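Local coordinates for protein YrdA (Escherichia coli, PDB 3TIO) that binds zinc and belongs to the gamma-class carbonic anhydrase family of left-handed beta-helix proteins, its own catalytic role being uncertain, at residues Leu4-Arg8 and Asp9-Gln13; Tyr139-Gly143 and Ser144-Gln148. The protein carries 1 engineered substitution. All coordinates share one frame; numbering follows the deposited sequence.

Interaction 1: residues Leu4-Arg8 and Asp9-Gln13; sequences LHPYR and DLFPQ. Engineered in segment 4-8: H5 (natural residue Arg).
F11 lays its ring beside the backbone of residues 4-6, meeting L4 with its far end and P6 with its near edge. With CG anti to the backbone N (chi1 -165°), the ring is sent back along the preceding strand: CZ of F11 comes to 3.5 Å from CB of L4, and CD1 of F11 lies 3.5 Å from CB of P6, which sits in the ring plane. CD of P12 covers one face of the same ring, offset toward its rim. L4 and F11 cross at about a right angle, while CD2 of L4 runs on past the ring to P12, 3.8 Å from its CB. An alanine in place of L4 keeps the CB contact with F11, but losing CG and the two methyls would probably leave a gap beside P12 and V26. The chain reverses here through a type II' beta turn, Y7 to L10, at the first rung of the left-handed beta-helix. Two backbone hydrogen bonds close it: N of Y7 to O of L10, 2.8 Å, and N of L10 to O of Y7, 3.0 Å. CB of L10 lies 3.2 Å from O of Y7, and CD1 of L10 reaches the edge of the Y7 ring, the two side chains pointing the same way. Beyond the turn, E173 of the second subunit takes both the OH of Y7 and the guanidinium of R8.

Interaction 2: residues Tyr139-Gly143 and Ser144-Gln148; sequences YLYLG and SPVKQ
A tight beta hairpin, strand 139-143 turning back into strand 146-151, ends the left-handed beta-helix, and in it the side chain of Q148 meets two tyrosines of the first strand. Y141 and Q148 form a non-hydrogen-bonded antiparallel pair with their side chains on one face. CA of Q148 lies over the Y141 ring as a CH-pi contact, 4.0 Å from the centroid and offset toward the rim. With CG anti to its backbone N and the chain extended beyond, Q148 crosses this ring obliquely until NE2 of Q148 donates to OH of Y141 at 2.9 Å. That bond is bent, the N-H...O angle being 134°, and the hydroxyl is tilted out of the amide plane; OH of Y141 also bonds N of E136. The same amide stacks on Y139, the planes 11° apart, with NE2 over the ring centre and CD of Q148 3.5 Å from CD2 of Y139. Against Y141 the amide is turned by 66°, so one flat group serves a stack and a hydrogen bond at once. Next along the strands, L142 and K147 make the hydrogen-bonded pair: N of L142 to O of K147, 3.2 Å, and N of K147 to O of L142, 2.9 Å. A cis peptide bond before P145 lies within the reversal. At the backbone angles of G143 a CB would be jammed against O of L142, and in this turn it would also clash with N of S144 and O of P145. CB of V146 packs against CB of Y141 at 4.1 Å. At the amide's other end, a water donates to OE1 of Q148 at 3.2 Å and makes a weak bond to OH of Y139.

How the interactions relate
From the N terminus, interaction 1 comes first: the chain leaves strand 4-5, turns back on itself and enters strand 13-14, so two of the three sheets of the beta-helix begin on its two sides. Some 125 residues of successive coils follow before interaction 2, where strand 139-143, in the third sheet, folds back as a hairpin into strand 146-151, the antiparallel strand that leads on to helix 154-176. Both contacts close local reversals in series, neither nesting nor crossing. Interactions 1 and 2 lie on opposite sides of the chain's centre, the nearest atoms of the two being about 29 Å apart. Interaction 1 also meets the second subunit; no other chain of the assembly touches interaction 2.

Interaction 1: residues Leu4-Arg8 and Asp9-Gln13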
# COMPACT_ATOMS: atom_id res chain seq x y z
N LEU A 4 19.33 6.86 2.55
CA LEU A 4 20.13 5.97 1.71
C LEU A 4 20.81 4.91 2.56
O LEU A 4 21.43 5.21 3.57
CB LEU A 4 21.18 6.78 0.94
CG LEU A 4 20.65 7.93 0.07
CD1 LEU A 4 21.81 8.65 -0.59
CD2 LEU A 4 19.69 7.39 -0.98
N HIS A 5 20.68 3.65 2.13
CA HIS A 5 21.27 2.54 2.87
C HIS A 5 22.03 1.61 1.94
O HIS A 5 21.62 1.37 0.81
CB HIS A 5 20.17 1.75 3.58
CG HIS A 5 19.30 2.59 4.46
ND1 HIS A 5 19.72 3.10 5.67
CD2 HIS A 5 18.03 3.04 4.29
CE1 HIS A 5 18.75 3.81 6.21
NE2 HIS A 5 17.71 3.79 5.39
N PRO A 6 23.16 1.08 2.41
CA PRO A 6 23.92 0.17 1.55
C PRO A 6 23.48 -1.28 1.72
O PRO A 6 22.91 -1.65 2.75
CB PRO A 6 25.35 0.39 2.02
CG PRO A 6 25.16 0.54 3.50
CD PRO A 6 23.95 1.47 3.59
N TYR A 7 23.72 -2.08 0.70
CA TYR A 7 23.43 -3.51 0.75
C TYR A 7 24.79 -4.09 0.40
O TYR A 7 25.17 -4.14 -0.77
CB TYR A 7 22.41 -3.92 -0.31
CG TYR A 7 22.14 -5.41 -0.30
CD1 TYR A 7 21.50 -6.02 0.77
CD2 TYR A 7 22.56 -6.21 -1.36
CE1 TYR A 7 21.28 -7.40 0.79
CE2 TYR A 7 22.35 -7.59 -1.35
CZ TYR A 7 21.71 -8.17 -0.28
OH TYR A 7 21.50 -9.53 -0.26
N ARG A 8 25.52 -4.52 1.43
CA ARG A 8 26.87 -5.04 1.24
C ARG A 8 27.68 -3.83 0.80
O ARG A 8 27.68 -2.81 1.48
CB ARG A 8 26.87 -6.15 0.19
CG ARG A 8 25.88 -7.26 0.50
CD ARG A 8 25.87 -8.37 -0.55
NE ARG A 8 27.06 -9.21 -0.48
CZ ARG A 8 27.23 -10.32 -1.19
NH1 ARG A 8 26.28 -10.72 -2.03
NH2 ARG A 8 28.35 -11.02 -1.07
N ASP A 9 28.36 -3.92 -0.34
CA ASP A 9 29.14 -2.77 -0.81
C ASP A 9 28.39 -2.01 -1.90
O ASP A 9 28.98 -1.23 -2.64
CB ASP A 9 30.51 -3.23 -1.32
CG ASP A 9 30.42 -4.06 -2.57
OD1 ASP A 9 29.68 -5.06 -2.57
OD2 ASP A 9 31.11 -3.72 -3.56
N LEU A 10 27.08 -2.23 -1.98
CA LEU A 10 26.25 -1.55 -2.96
C LEU A 10 25.58 -0.36 -2.29
O LEU A 10 25.03 -0.49 -1.20
CB LEU A 10 25.19 -2.51 -3.50
CG LEU A 10 25.71 -3.76 -4.22
CD1 LEU A 10 24.55 -4.68 -4.57
CD2 LEU A 10 26.47 -3.35 -5.48
N PHE A 11 25.62 0.79 -2.95
CA PHE A 11 25.03 2.00 -2.39
C PHE A 11 24.41 2.85 -3.50
O PHE A 11 24.91 2.87 -4.62
CB PHE A 11 26.11 2.81 -1.66
CG PHE A 11 25.56 3.88 -0.76
CD1 PHE A 11 25.03 3.55 0.49
CD2 PHE A 11 25.58 5.21 -1.15
CE1 PHE A 11 24.53 4.54 1.33
CE2 PHE A 11 25.08 6.21 -0.31
CZ PHE A 11 24.55 5.87 0.93
N PRO A 12 23.32 3.57 -3.20
CA PRO A 12 22.67 4.41 -4.20
C PRO A 12 23.57 5.46 -4.86
O PRO A 12 24.42 6.07 -4.20
CB PRO A 12 21.52 5.05 -3.42
CG PRO A 12 21.16 3.98 -2.45
CD PRO A 12 22.51 3.51 -1.96
N GLN A 13 23.37 5.66 -6.16
CA GLN A 13 24.10 6.65 -6.95
C GLN A 13 23.08 7.75 -7.24
O GLN A 13 22.04 7.48 -7.83
CB GLN A 13 24.60 6.03 -8.26
CG GLN A 13 25.85 5.19 -8.11
CD GLN A 13 27.09 6.02 -7.86
OE1 GLN A 13 27.18 6.74 -6.86
NE2 GLN A 13 28.06 5.94 -8.77

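Interaction 2: residues Tyr139-Gly143 and Ser144-Gln148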
# COMPACT_ATOMS: atom_id res chain seq x y z
N TYR A 139 -0.68 4.07 -26.37
CA TYR A 139 -2.00 3.59 -25.99
C TYR A 139 -2.33 3.72 -24.51
O TYR A 139 -1.44 3.89 -23.67
CB TYR A 139 -2.17 2.11 -26.36
CG TYR A 139 -2.24 1.83 -27.84
CD1 TYR A 139 -1.09 1.82 -28.62
CD2 TYR A 139 -3.46 1.58 -28.46
CE1 TYR A 139 -1.15 1.55 -29.99
CE2 TYR A 139 -3.53 1.31 -29.83
CZ TYR A 139 -2.37 1.30 -30.58
OH TYR A 139 -2.44 1.02 -31.93
N LEU A 140 -3.62 3.63 -24.22
CA LEU A 140 -4.11 3.67 -22.85
C LEU A 140 -4.42 2.22 -22.47
O LEU A 140 -5.09 1.51 -23.21
CB LEU A 140 -5.40 4.49 -22.75
CG LEU A 140 -6.20 4.29 -21.46
CD1 LEU A 140 -5.38 4.77 -20.27
CD2 LEU A 140 -7.52 5.06 -21.55
N TYR A 141 -3.90 1.80 -21.32
CA TYR A 141 -4.15 0.45 -20.81
C TYR A 141 -4.87 0.58 -19.48
O TYR A 141 -4.52 1.42 -18.66
CB TYR A 141 -2.83 -0.31 -20.63
CG TYR A 141 -2.25 -0.85 -21.92
CD1 TYR A 141 -1.55 -0.03 -22.80
CD2 TYR A 141 -2.41 -2.19 -22.26
CE1 TYR A 141 -1.02 -0.53 -24.00
CE2 TYR A 141 -1.90 -2.71 -23.45
CZ TYR A 141 -1.20 -1.87 -24.31
OH TYR A 141 -0.69 -2.38 -25.49
N LEU A 142 -5.88 -0.26 -19.26
CA LEU A 142 -6.67 -0.23 -18.03
C LEU A 142 -7.15 -1.63 -17.66
O LEU A 142 -7.38 -2.46 -18.53
CB LEU A 142 -7.91 0.64 -18.21
CG LEU A 142 -7.83 2.05 -18.80
CD1 LEU A 142 -9.23 2.52 -19.17
CD2 LEU A 142 -7.20 3.00 -17.81
N GLY A 143 -7.30 -1.88 -16.36
CA GLY A 143 -7.81 -3.17 -15.93
C GLY A 143 -6.88 -4.08 -15.16
O GLY A 143 -5.69 -3.82 -15.02
N SER A 144 -7.46 -5.16 -14.64
CA SER A 144 -6.71 -6.15 -13.88
C SER A 144 -7.14 -7.54 -14.33
O SER A 144 -8.15 -8.07 -13.86
CB SER A 144 -6.99 -5.98 -12.38
OG SER A 144 -6.28 -6.95 -11.63
N PRO A 145 -6.40 -8.15 -15.27
CA PRO A 145 -5.20 -7.60 -15.92
C PRO A 145 -5.56 -6.53 -16.94
O PRO A 145 -6.70 -6.46 -17.40
CB PRO A 145 -4.58 -8.83 -16.57
CG PRO A 145 -5.79 -9.60 -17.00
CD PRO A 145 -6.68 -9.50 -15.78
N VAL A 146 -4.58 -5.71 -17.30
CA VAL A 146 -4.83 -4.64 -18.26
C VAL A 146 -5.19 -5.12 -19.66
O VAL A 146 -4.78 -6.19 -20.09
CB VAL A 146 -3.62 -3.69 -18.40
CG1 VAL A 146 -3.39 -2.94 -17.11
CG2 VAL A 146 -2.38 -4.47 -18.81
N LYS A 147 -5.96 -4.29 -20.34
CA LYS A 147 -6.36 -4.53 -21.72
C LYS A 147 -6.05 -3.23 -22.44
O LYS A 147 -6.09 -2.16 -21.84
CB LYS A 147 -7.87 -4.81 -21.81
CG LYS A 147 -8.32 -6.13 -21.21
CD LYS A 147 -9.81 -6.32 -21.40
CE LYS A 147 -10.27 -7.67 -20.86
NZ LYS A 147 -11.73 -7.88 -21.08
N GLN A 148 -5.71 -3.33 -23.72
CA GLN A 148 -5.43 -2.15 -24.52
C GLN A 148 -6.80 -1.53 -24.78
O GLN A 148 -7.67 -2.15 -25.38
CB GLN A 148 -4.77 -2.56 -25.84
CG GLN A 148 -4.21 -1.39 -26.64
CD GLN A 148 -3.51 -1.84 -27.90
OE1 GLN A 148 -4.16 -2.25 -28.87
NE2 GLN A 148 -2.19 -1.79 -27.90
O HOH W 1 -3.37 -2.19 -31.99